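Local coordinates for protein putative thiol-disulfide isomerase or thioredoxin (PDB 3L9V) that probably catalyses the formation or exchange of disulfide bonds in other proteins, as a DsbA-like thiol-disulfide oxidoreductase of the thioredoxin fold, at residues P28-F32 / S33-G37; F165-E168 / N169-R173; T111-S114 / R115-D119; E135-F138 / K139-V143. One frame throughout, in Å; residues are numbered along the deposited sequence.

Interaction 1 of 4, residues P28-F32 / S33-G37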
loop_
_atom_site.group_PDB
_atom_site.type_symbol
_atom_site.label_atom_id
_atom_site.label_comp_id
_atom_site.label_asym_id
_atom_site.label_seq_id
_atom_site.Cartn_x
_atom_site.Cartn_y
_atom_site.Cartn_z
ATOM N N PRO A 28 -8.480 8.137 -1.107
ATOM C CA PRO A 28 -8.431 7.409 -2.375
ATOM C C PRO A 28 -7.759 6.031 -2.225
ATOM O O PRO A 28 -8.120 5.122 -2.957
ATOM C CB PRO A 28 -7.598 8.323 -3.281
ATOM C CG PRO A 28 -7.662 9.650 -2.660
ATOM C CD PRO A 28 -7.795 9.434 -1.181
ATOM N N CYS A 29 -6.803 5.901 -1.301
ATOM C CA CYS A 29 -6.189 4.594 -1.011
ATOM C C CYS A 29 -7.226 3.642 -0.443
ATOM O O CYS A 29 -7.311 2.493 -0.856
ATOM C CB CYS A 29 -5.020 4.724 -0.031
ATOM S SG CYS A 29 -3.670 5.804 -0.555
ATOM N N TYR A 30 -8.034 4.134 0.496
ATOM C CA TYR A 30 -9.147 3.353 1.024
ATOM C C TYR A 30 -10.014 2.887 -0.121
ATOM O O TYR A 30 -10.375 1.715 -0.222
ATOM C CB TYR A 30 -10.000 4.224 1.965
ATOM C CG TYR A 30 -11.286 3.551 2.420
ATOM C CD1 TYR A 30 -11.252 2.332 3.095
ATOM C CD2 TYR A 30 -12.527 4.144 2.190
ATOM C CE1 TYR A 30 -12.415 1.724 3.537
ATOM C CE2 TYR A 30 -13.703 3.537 2.630
ATOM C CZ TYR A 30 -13.636 2.333 3.300
ATOM O OH TYR A 30 -14.780 1.723 3.724
ATOM N N ALA A 31 -10.378 3.822 -1.001
ATOM C CA ALA A 31 -11.210 3.471 -2.148
ATOM C C ALA A 31 -10.548 2.413 -3.048
ATOM O O ALA A 31 -11.196 1.432 -3.447
ATOM C CB ALA A 31 -11.607 4.736 -2.958
ATOM N N PHE A 32 -9.266 2.592 -3.381
ATOM C CA PHE A 32 -8.618 1.616 -4.278
ATOM C C PHE A 32 -8.628 0.202 -3.666
ATOM O O PHE A 32 -8.848 -0.799 -4.358
ATOM C CB PHE A 32 -7.160 1.996 -4.582
ATOM C CG PHE A 32 -7.005 3.030 -5.654
ATOM C CD1 PHE A 32 -8.077 3.827 -6.043
ATOM C CD2 PHE A 32 -5.780 3.216 -6.270
ATOM C CE1 PHE A 32 -7.923 4.783 -7.031
ATOM C CE2 PHE A 32 -5.625 4.172 -7.267
ATOM C CZ PHE A 32 -6.693 4.957 -7.640
ATOM N N SER A 33 -8.355 0.132 -2.368
ATOM C CA SER A 33 -8.151 -1.153 -1.709
ATOM C C SER A 33 -9.480 -1.811 -1.358
ATOM O O SER A 33 -9.676 -3.002 -1.592
ATOM C CB SER A 33 -7.334 -0.955 -0.427
ATOM O OG SER A 33 -7.418 -2.087 0.422
ATOM N N GLN A 34 -10.393 -1.024 -0.797
ATOM C CA GLN A 34 -11.532 -1.584 -0.073
ATOM C C GLN A 34 -12.915 -1.413 -0.726
ATOM O O GLN A 34 -13.784 -2.258 -0.525
ATOM C CB GLN A 34 -11.565 -0.994 1.350
ATOM C CG GLN A 34 -10.306 -1.266 2.163
ATOM C CD GLN A 34 -10.131 -2.739 2.450
ATOM O OE1 GLN A 34 -11.000 -3.263 3.296
ATOM N NE2 GLN A 34 -9.233 -3.408 1.908
ATOM N N THR A 35 -13.143 -0.339 -1.485
ATOM C CA THR A 35 -14.486 -0.117 -2.015
ATOM C C THR A 35 -14.610 -0.129 -3.529
ATOM O O THR A 35 -15.676 -0.437 -4.060
ATOM C CB THR A 35 -15.078 1.176 -1.495
ATOM O OG1 THR A 35 -14.301 2.272 -1.978
ATOM C CG2 THR A 35 -15.047 1.169 0.026
HETATM N N MSE A 36 -13.539 0.179 -4.242
HETATM C CA MSE A 36 -13.664 0.245 -5.694
HETATM C C MSE A 36 -13.024 -0.903 -6.439
HETATM O O MSE A 36 -13.133 -0.976 -7.654
HETATM C CB MSE A 36 -13.105 1.562 -6.205
HETATM C CG MSE A 36 -13.906 2.750 -5.747
HETATM SE SE MSE A 36 -13.174 4.370 -6.506
HETATM C CE MSE A 36 -14.543 5.581 -5.799
ATOM N N GLY A 37 -12.336 -1.777 -5.715
ATOM C CA GLY A 37 -11.714 -2.947 -6.314
ATOM C C GLY A 37 -10.630 -2.646 -7.341
ATOM O O GLY A 37 -10.411 -3.449 -8.242
#

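Interaction 2 of 4, residues F165-E168 / N169-R173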
loop_
_atom_site.group_PDB
_atom_site.type_symbol
_atom_site.label_atom_id
_atom_site.label_comp_id
_atom_site.label_asym_id
_atom_site.label_seq_id
_atom_site.Cartn_x
_atom_site.Cartn_y
_atom_site.Cartn_z
ATOM N N PHE A 165 -17.753 8.243 -15.255
ATOM C CA PHE A 165 -18.957 8.538 -14.494
ATOM C C PHE A 165 -19.286 7.425 -13.518
ATOM O O PHE A 165 -20.186 7.568 -12.695
ATOM C CB PHE A 165 -20.153 8.752 -15.422
ATOM C CG PHE A 165 -19.987 9.896 -16.357
ATOM C CD1 PHE A 165 -19.356 11.050 -15.946
ATOM C CD2 PHE A 165 -20.494 9.834 -17.642
ATOM C CE1 PHE A 165 -19.209 12.116 -16.811
ATOM C CE2 PHE A 165 -20.345 10.889 -18.499
ATOM C CZ PHE A 165 -19.703 12.033 -18.079
ATOM N N SER A 166 -18.560 6.319 -13.598
ATOM C CA SER A 166 -18.857 5.180 -12.741
ATOM C C SER A 166 -17.596 4.542 -12.148
ATOM O O SER A 166 -16.501 4.640 -12.707
ATOM C CB SER A 166 -19.681 4.132 -13.508
ATOM O OG SER A 166 -18.936 3.551 -14.574
ATOM N N VAL A 167 -17.770 3.898 -11.000
ATOM C CA VAL A 167 -16.691 3.178 -10.355
ATOM C C VAL A 167 -16.159 2.140 -11.319
ATOM O O VAL A 167 -14.948 1.960 -11.467
ATOM C CB VAL A 167 -17.176 2.473 -9.083
ATOM C CG1 VAL A 167 -16.141 1.445 -8.622
ATOM C CG2 VAL A 167 -17.440 3.475 -8.008
ATOM N N GLU A 168 -17.088 1.490 -12.005
ATOM C CA GLU A 168 -16.779 0.379 -12.903
ATOM C C GLU A 168 -15.943 0.799 -14.124
ATOM O O GLU A 168 -15.016 0.090 -14.516
ATOM C CB GLU A 168 -18.082 -0.299 -13.340
ATOM C CG GLU A 168 -17.908 -1.461 -14.296
ATOM C CD GLU A 168 -19.191 -1.772 -15.054
ATOM O OE1 GLU A 168 -20.167 -0.997 -14.923
ATOM O OE2 GLU A 168 -19.226 -2.788 -15.784
ATOM N N ASN A 169 -16.257 1.947 -14.727
ATOM C CA ASN A 169 -15.417 2.454 -15.817
ATOM C C ASN A 169 -14.093 2.998 -15.304
ATOM O O ASN A 169 -13.052 2.801 -15.934
ATOM C CB ASN A 169 -16.142 3.535 -16.626
ATOM C CG ASN A 169 -17.298 2.978 -17.417
ATOM O OD1 ASN A 169 -17.449 1.770 -17.523
ATOM N ND2 ASN A 169 -18.123 3.852 -17.971
ATOM N N PHE A 170 -14.130 3.692 -14.164
ATOM C CA PHE A 170 -12.887 4.201 -13.588
ATOM C C PHE A 170 -11.923 3.052 -13.315
ATOM O O PHE A 170 -10.770 3.105 -13.700
ATOM C CB PHE A 170 -13.097 5.005 -12.294
ATOM C CG PHE A 170 -11.833 5.671 -11.794
ATOM C CD1 PHE A 170 -10.913 4.966 -11.022
ATOM C CD2 PHE A 170 -11.552 6.982 -12.122
ATOM C CE1 PHE A 170 -9.742 5.560 -10.590
ATOM C CE2 PHE A 170 -10.379 7.580 -11.691
ATOM C CZ PHE A 170 -9.474 6.866 -10.926
ATOM N N ARG A 171 -12.407 2.027 -12.630
ATOM C CA ARG A 171 -11.599 0.858 -12.300
ATOM C C ARG A 171 -11.027 0.167 -13.547
ATOM O O ARG A 171 -9.845 -0.169 -13.608
ATOM C CB ARG A 171 -12.450 -0.135 -11.506
ATOM C CG ARG A 171 -11.823 -1.511 -11.328
ATOM C CD ARG A 171 -12.702 -2.402 -10.421
ATOM N NE ARG A 171 -13.940 -2.832 -11.068
ATOM C CZ ARG A 171 -15.165 -2.696 -10.561
ATOM N NH1 ARG A 171 -15.364 -2.139 -9.378
ATOM N NH2 ARG A 171 -16.203 -3.133 -11.249
ATOM N N SER A 172 -11.878 -0.041 -14.543
ATOM C CA SER A 172 -11.456 -0.703 -15.773
ATOM C C SER A 172 -10.396 0.102 -16.522
ATOM O O SER A 172 -9.436 -0.463 -17.057
ATOM C CB SER A 172 -12.647 -0.945 -16.701
ATOM O OG SER A 172 -13.597 -1.792 -16.089
ATOM N N ARG A 173 -10.571 1.416 -16.569
ATOM C CA ARG A 173 -9.621 2.241 -17.302
ATOM C C ARG A 173 -8.281 2.321 -16.596
ATOM O O ARG A 173 -7.241 2.270 -17.239
ATOM C CB ARG A 173 -10.196 3.625 -17.596
ATOM C CG ARG A 173 -11.360 3.543 -18.564
ATOM C CD ARG A 173 -12.207 4.808 -18.560
ATOM N NE ARG A 173 -13.434 4.550 -19.296
ATOM C CZ ARG A 173 -14.437 5.408 -19.421
ATOM N NH1 ARG A 173 -14.374 6.597 -18.846
ATOM N NH2 ARG A 173 -15.507 5.062 -20.118
HETATM O O HOH W 1 -18.064 6.782 -18.090
#

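Interaction 3 of 4, residues T111-S114 / R115-D119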
loop_
_atom_site.group_PDB
_atom_site.type_symbol
_atom_site.label_atom_id
_atom_site.label_comp_id
_atom_site.label_asym_id
_atom_site.label_seq_id
_atom_site.Cartn_x
_atom_site.Cartn_y
_atom_site.Cartn_z
ATOM N N THR A 111 -4.892 -10.466 13.685
ATOM C CA THR A 111 -3.995 -11.594 13.460
ATOM C C THR A 111 -4.004 -12.689 14.548
ATOM O O THR A 111 -3.611 -13.827 14.288
ATOM C CB THR A 111 -2.578 -11.101 13.256
ATOM O OG1 THR A 111 -2.126 -10.487 14.471
ATOM C CG2 THR A 111 -2.550 -10.068 12.074
ATOM N N GLY A 112 -4.453 -12.335 15.746
ATOM C CA GLY A 112 -4.447 -13.262 16.864
ATOM C C GLY A 112 -3.089 -13.291 17.547
ATOM O O GLY A 112 -2.866 -14.117 18.424
ATOM N N ILE A 113 -2.172 -12.410 17.145
ATOM C CA ILE A 113 -0.862 -12.378 17.790
ATOM C C ILE A 113 -1.073 -11.933 19.242
ATOM O O ILE A 113 -2.013 -11.200 19.536
ATOM C CB ILE A 113 0.166 -11.469 17.042
ATOM C CG1 ILE A 113 1.594 -11.751 17.502
ATOM C CG2 ILE A 113 -0.097 -9.987 17.250
ATOM C CD1 ILE A 113 2.624 -10.744 16.937
ATOM N N SER A 114 -0.230 -12.399 20.152
ATOM C CA SER A 114 -0.396 -12.035 21.550
ATOM C C SER A 114 0.252 -10.692 21.827
ATOM O O SER A 114 1.125 -10.220 21.074
ATOM C CB SER A 114 0.177 -13.115 22.470
ATOM O OG SER A 114 1.588 -13.128 22.439
ATOM N N ARG A 115 -0.193 -10.068 22.908
ATOM C CA ARG A 115 0.400 -8.835 23.394
ATOM C C ARG A 115 1.919 -8.905 23.505
ATOM O O ARG A 115 2.620 -8.029 23.007
ATOM C CB ARG A 115 -0.210 -8.462 24.747
ATOM C CG ARG A 115 0.467 -7.307 25.427
ATOM C CD ARG A 115 0.442 -6.027 24.580
ATOM N NE ARG A 115 1.050 -4.899 25.306
ATOM C CZ ARG A 115 0.380 -4.080 26.120
ATOM N NH1 ARG A 115 -0.917 -4.240 26.318
ATOM N NH2 ARG A 115 1.005 -3.097 26.734
ATOM N N GLY A 116 2.422 -9.945 24.165
ATOM C CA GLY A 116 3.851 -10.112 24.367
ATOM C C GLY A 116 4.632 -10.328 23.074
ATOM O O GLY A 116 5.755 -9.868 22.945
ATOM N N GLU A 117 4.052 -11.048 22.122
ATOM C CA GLU A 117 4.713 -11.262 20.842
ATOM C C GLU A 117 4.698 -9.979 20.008
ATOM O O GLU A 117 5.696 -9.634 19.366
ATOM C CB GLU A 117 4.063 -12.405 20.075
ATOM C CG GLU A 117 4.865 -12.841 18.856
ATOM C CD GLU A 117 6.255 -13.335 19.225
ATOM O OE1 GLU A 117 6.358 -14.214 20.109
ATOM O OE2 GLU A 117 7.243 -12.847 18.632
ATOM N N TYR A 118 3.589 -9.244 20.041
ATOM C CA TYR A 118 3.552 -7.964 19.325
ATOM C C TYR A 118 4.656 -7.050 19.824
ATOM O O TYR A 118 5.465 -6.552 19.037
ATOM C CB TYR A 118 2.186 -7.292 19.452
ATOM C CG TYR A 118 2.079 -6.003 18.688
ATOM C CD1 TYR A 118 2.469 -4.807 19.269
ATOM C CD2 TYR A 118 1.592 -5.973 17.381
ATOM C CE1 TYR A 118 2.372 -3.599 18.583
ATOM C CE2 TYR A 118 1.486 -4.767 16.689
ATOM C CZ TYR A 118 1.886 -3.592 17.290
ATOM O OH TYR A 118 1.795 -2.399 16.619
ATOM N N ASP A 119 4.729 -6.883 21.146
ATOM C CA ASP A 119 5.678 -5.953 21.751
ATOM C C ASP A 119 7.125 -6.325 21.433
ATOM O O ASP A 119 7.956 -5.452 21.253
ATOM C CB ASP A 119 5.464 -5.828 23.271
ATOM C CG ASP A 119 4.206 -5.033 23.622
ATOM O OD1 ASP A 119 3.649 -4.346 22.727
ATOM O OD2 ASP A 119 3.767 -5.099 24.792
#

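Interaction 4 of 4, residues E135-F138 / K139-V143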
loop_
_atom_site.group_PDB
_atom_site.type_symbol
_atom_site.label_atom_id
_atom_site.label_comp_id
_atom_site.label_asym_id
_atom_site.label_seq_id
_atom_site.Cartn_x
_atom_site.Cartn_y
_atom_site.Cartn_z
ATOM N N GLU A 135 10.929 3.350 3.905
ATOM C CA GLU A 135 11.367 4.730 3.884
ATOM C C GLU A 135 12.418 4.936 2.785
ATOM O O GLU A 135 12.459 5.989 2.154
ATOM C CB GLU A 135 11.902 5.151 5.250
ATOM C CG GLU A 135 10.897 4.988 6.405
ATOM C CD GLU A 135 9.730 5.994 6.363
ATOM O OE1 GLU A 135 9.633 6.771 5.387
ATOM O OE2 GLU A 135 8.905 6.002 7.313
ATOM N N ARG A 136 13.253 3.924 2.548
ATOM C CA ARG A 136 14.250 3.989 1.483
ATOM C C ARG A 136 13.544 4.077 0.124
ATOM O O ARG A 136 13.824 4.966 -0.684
ATOM C CB ARG A 136 15.178 2.760 1.537
ATOM C CG ARG A 136 16.156 2.646 0.376
ATOM C CD ARG A 136 17.392 1.791 0.743
ATOM N NE ARG A 136 17.082 0.371 0.872
ATOM C CZ ARG A 136 16.908 -0.264 2.031
ATOM N NH1 ARG A 136 17.005 0.382 3.189
ATOM N NH2 ARG A 136 16.627 -1.556 2.030
ATOM N N LEU A 137 12.597 3.177 -0.104
ATOM C CA LEU A 137 11.934 3.125 -1.396
ATOM C C LEU A 137 11.072 4.369 -1.650
ATOM O O LEU A 137 10.859 4.754 -2.808
ATOM C CB LEU A 137 11.157 1.825 -1.555
ATOM C CG LEU A 137 12.037 0.567 -1.492
ATOM C CD1 LEU A 137 11.189 -0.721 -1.525
ATOM C CD2 LEU A 137 13.088 0.570 -2.619
ATOM N N PHE A 138 10.605 5.012 -0.577
ATOM C CA PHE A 138 9.834 6.249 -0.717
ATOM C C PHE A 138 10.725 7.235 -1.446
ATOM O O PHE A 138 10.276 7.936 -2.335
ATOM C CB PHE A 138 9.414 6.812 0.647
ATOM C CG PHE A 138 8.572 8.090 0.579
ATOM C CD1 PHE A 138 7.195 8.039 0.642
ATOM C CD2 PHE A 138 9.176 9.333 0.503
ATOM C CE1 PHE A 138 6.416 9.212 0.589
ATOM C CE2 PHE A 138 8.406 10.504 0.462
ATOM C CZ PHE A 138 7.023 10.431 0.509
ATOM N N LYS A 139 11.999 7.266 -1.077
ATOM C CA LYS A 139 12.913 8.230 -1.685
ATOM C C LYS A 139 13.359 7.818 -3.088
ATOM O O LYS A 139 13.457 8.668 -3.965
ATOM C CB LYS A 139 14.110 8.533 -0.778
ATOM C CG LYS A 139 13.722 9.019 0.622
ATOM C CD LYS A 139 14.942 9.469 1.419
ATOM C CE LYS A 139 16.024 8.399 1.426
ATOM N NZ LYS A 139 17.255 8.872 2.121
ATOM N N GLU A 140 13.570 6.522 -3.314
ATOM C CA GLU A 140 14.045 6.029 -4.611
ATOM C C GLU A 140 13.006 6.165 -5.715
ATOM O O GLU A 140 13.353 6.437 -6.858
ATOM C CB GLU A 140 14.493 4.565 -4.511
ATOM C CG GLU A 140 15.731 4.359 -3.622
ATOM C CD GLU A 140 16.198 2.916 -3.613
ATOM O OE1 GLU A 140 15.854 2.156 -4.549
ATOM O OE2 GLU A 140 16.899 2.536 -2.660
ATOM N N TYR A 141 11.737 5.949 -5.367
ATOM C CA TYR A 141 10.650 6.039 -6.324
ATOM C C TYR A 141 10.231 7.485 -6.522
ATOM O O TYR A 141 9.403 7.778 -7.372
ATOM C CB TYR A 141 9.425 5.227 -5.865
ATOM C CG TYR A 141 9.514 3.758 -6.170
ATOM C CD1 TYR A 141 10.100 2.886 -5.273
ATOM C CD2 TYR A 141 9.023 3.242 -7.368
ATOM C CE1 TYR A 141 10.197 1.555 -5.549
ATOM C CE2 TYR A 141 9.113 1.898 -7.649
ATOM C CZ TYR A 141 9.712 1.061 -6.726
ATOM O OH TYR A 141 9.818 -0.284 -6.963
ATOM N N GLY A 142 10.770 8.379 -5.710
ATOM C CA GLY A 142 10.428 9.790 -5.806
ATOM C C GLY A 142 8.980 10.059 -5.418
ATOM O O GLY A 142 8.316 10.889 -6.029
ATOM N N VAL A 143 8.488 9.369 -4.391
ATOM C CA VAL A 143 7.065 9.452 -4.045
ATOM C C VAL A 143 6.656 10.835 -3.576
ATOM O O VAL A 143 7.362 11.459 -2.801
ATOM C CB VAL A 143 6.681 8.428 -2.957
ATOM C CG1 VAL A 143 5.191 8.530 -2.628
ATOM C CG2 VAL A 143 7.005 7.041 -3.453
#

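Interaction 1 of 4, residues P28-F32 / S33-G37
The phenol ring of Y30 meets Q34 and T35 obliquely: CE1 of Y30 lies 3.6 Å from CB of Q34, while the phenolic end, OH of Y30, is 3.7 Å from CG2 of T35. The Q34 amide plane is turned 36° from the ring, and in the plane of that amide OG of S33 accepts from NE2 of Q34 at 2.7 Å. Q34 reaches its neighbour because its chain folds back at chi2 (-65°). The second ring, F32, heads the other way, meeting Y174 edge-to-face and packing on F170. A tyrosine suits the first position, its ring offering carbon to Q34 and T35 and to M92 and V93 of helix 80-93, and a phenylalanine the buried second.

These residues make up nearly all of helix 27-35 and the turn that leaves it; the helix opens with the CxxC pair C26 and C29 of thioredoxin type, consistent with the redox site of a DsbA-like protein. The early turns are regular: S33 N donates to C29 O at 3.0 Å and Q34 N to Y30 O at 2.8 Å. Then the helix widens into a pi-type turn. The carbonyl of A31 takes two donors, M36 N at 2.8 Å in the carbonyl plane and T35 N at 3.3 Å from above it. The A31 methyl packs on M36, a selenomethionine, with CB of A31 3.9 Å from SE of M36. G37 follows with positive phi, which glycine adopts readily, and serves as N-cap of helix 38-43.

Interaction 2 of 4, residues F165-E168 / N169-R173
V167 and R171 cross obliquely, one helical turn apart, with CG1 of V167 3.7 Å from NH1 of R171. On its other neighbour the guanidinium lies flat: CA of E168 sits over one face, toward the rim. The R171 chain runs out straight and then bends at chi3 (71°), which turns its flat end back beside the first turn. The E168 carboxylate is tilted 37° to the guanidinium, and OE2 of E168 stays 5.5 Å from NH2 of R171; any attraction between them is probably weak, and no salt bridge forms. The bond of NH1 goes to M36 O.

S166 and N169 meet at the start of helix 167-182. S166 is the N-cap: its OG, held between backbone N and carbonyl carbon (chi1 66°), accepts from N169 N at 3.1 Å. A serine fits here because its short hydroxyl reaches back to that main-chain amide. The N169 side chain is linked to F165 through a water: ND2 of N169 donates to it at 2.9 Å, and the water also accepts from F165 N.

The cap thus satisfies an amide that no preceding turn could serve, and acidic E168 in the first turn would probably interact favourably with the positive end of the helix dipole.

Interaction 3 of 4, residues T111-S114 / R115-D119
I113 lays its side chain against E117 and Y118, crossing each at about a right angle. CG1 of I113 is 3.6 Å from CB of E117, and CD1 of I113 touches CG of E117, so the methylene part of the glutamate serves as a hydrophobic surface. The other branch, CG2 of I113, packs 4.2 Å from CB of Y118 and lies near the plane of its ring, at the edge. With CG1 anti to the backbone N (chi1 -164°), the longer branch swings over E117 and leaves CG2 for the tyrosine; a branched isoleucine can serve both.

S114 is the N-cap of helix 115-121. Its OG accepts from E117 N at 3.2 Å, and its carbonyl oxygen takes Y118 N at 2.8 Å, so one residue holds two amides of the first turn. Behind it, T111 and G112 end helix 100-111: OG1 of T111 accepts from I113 N at 3.3 Å in an ST turn, and G112 leaves the helix with positive phi, at angles where a side chain would jam against the preceding carbonyl.

Further out, Y118 meets F107 edge-to-face and I113 packs on M77, joining this turn to helices 100-111 and 64-77. Along the new helix, NE of R115 forms a salt bridge with OD2 of D119 at 2.8 Å; OD2 lies in the guanidinium plane and is approached on its syn side, somewhat out of the carboxylate plane. E117 sends its carboxylate to R120. D119 OD1 bridges to R104, linking helix 115-121 to helix 100-111, and sharing this carboxylate probably eases the closeness of R115 and R104.

Interaction 4 of 4, residues E135-F138 / K139-V143
A CH-pi contact joins F138 and V143: CB of V143 stands over one face of the F138 ring, 3.8 Å from the centroid and 18° off its normal. CG1 of V143 also comes 3.5 Å from CE1 of F138. F138 CG is anti to the backbone N (chi1 -179°), which carries the ring to V143, just beyond the helix. A flat ring and a beta-branched valine fit well here, and V143 extends the packing to F21 of the central sheet.

Other apolar contact is made one turn apart, where CB of L137 lies 4.0 Å from CD1 of Y141. The Y141 ring also has L137 O near its plane, at the edge, and it meets F21 edge-to-face, joining the helix end to strand 18-22.

Among the backbone bonds, E140 N donates to R136 O and Y141 N to L137 O at 3.0 Å, as in a regular helix. The end of helix 125-140 is a Schellman motif: G142 has positive phi, G142 N donates to K139 O, and V143 N reaches back to F138 O at 3.1 Å. Glycine takes that turn easily, and the V143 bond is consistent with the valine being held over the ring.

As for charges, R136 and E140 lie side by side, pointing the same way, the guanidinium and carboxylate planes 43° apart. They touch through CG of R136, 3.1 Å from OE2 of E140. NE of R136 is 4.1 Å from that OE2, too far for a salt bridge, so their attraction is probably modest, while the Schellman bonds and the F138-V143 contact hold the helix end directly.

Along the chain the order is interaction 1, 3, 4, then 2, all within one DsbA-like thioredoxin domain. Interactions 1 and 2 are neighbours, centres 12 Å apart, joined where M36 O meets R171 NH1 at 3.0 Å, a probable hydrogen bond, so helix 167-182 packs against the end of the helix that begins at the CxxC pair. Interaction 4 lies across the chain's centre from interaction 1, about 22 Å between centres, where helix 125-140 runs out toward the sheet. Interaction 3, about 40 Å from interaction 2 between centres, belongs to the helices inserted in the thioredoxin fold, and its helix 115-121 is followed directly by helix 125-140.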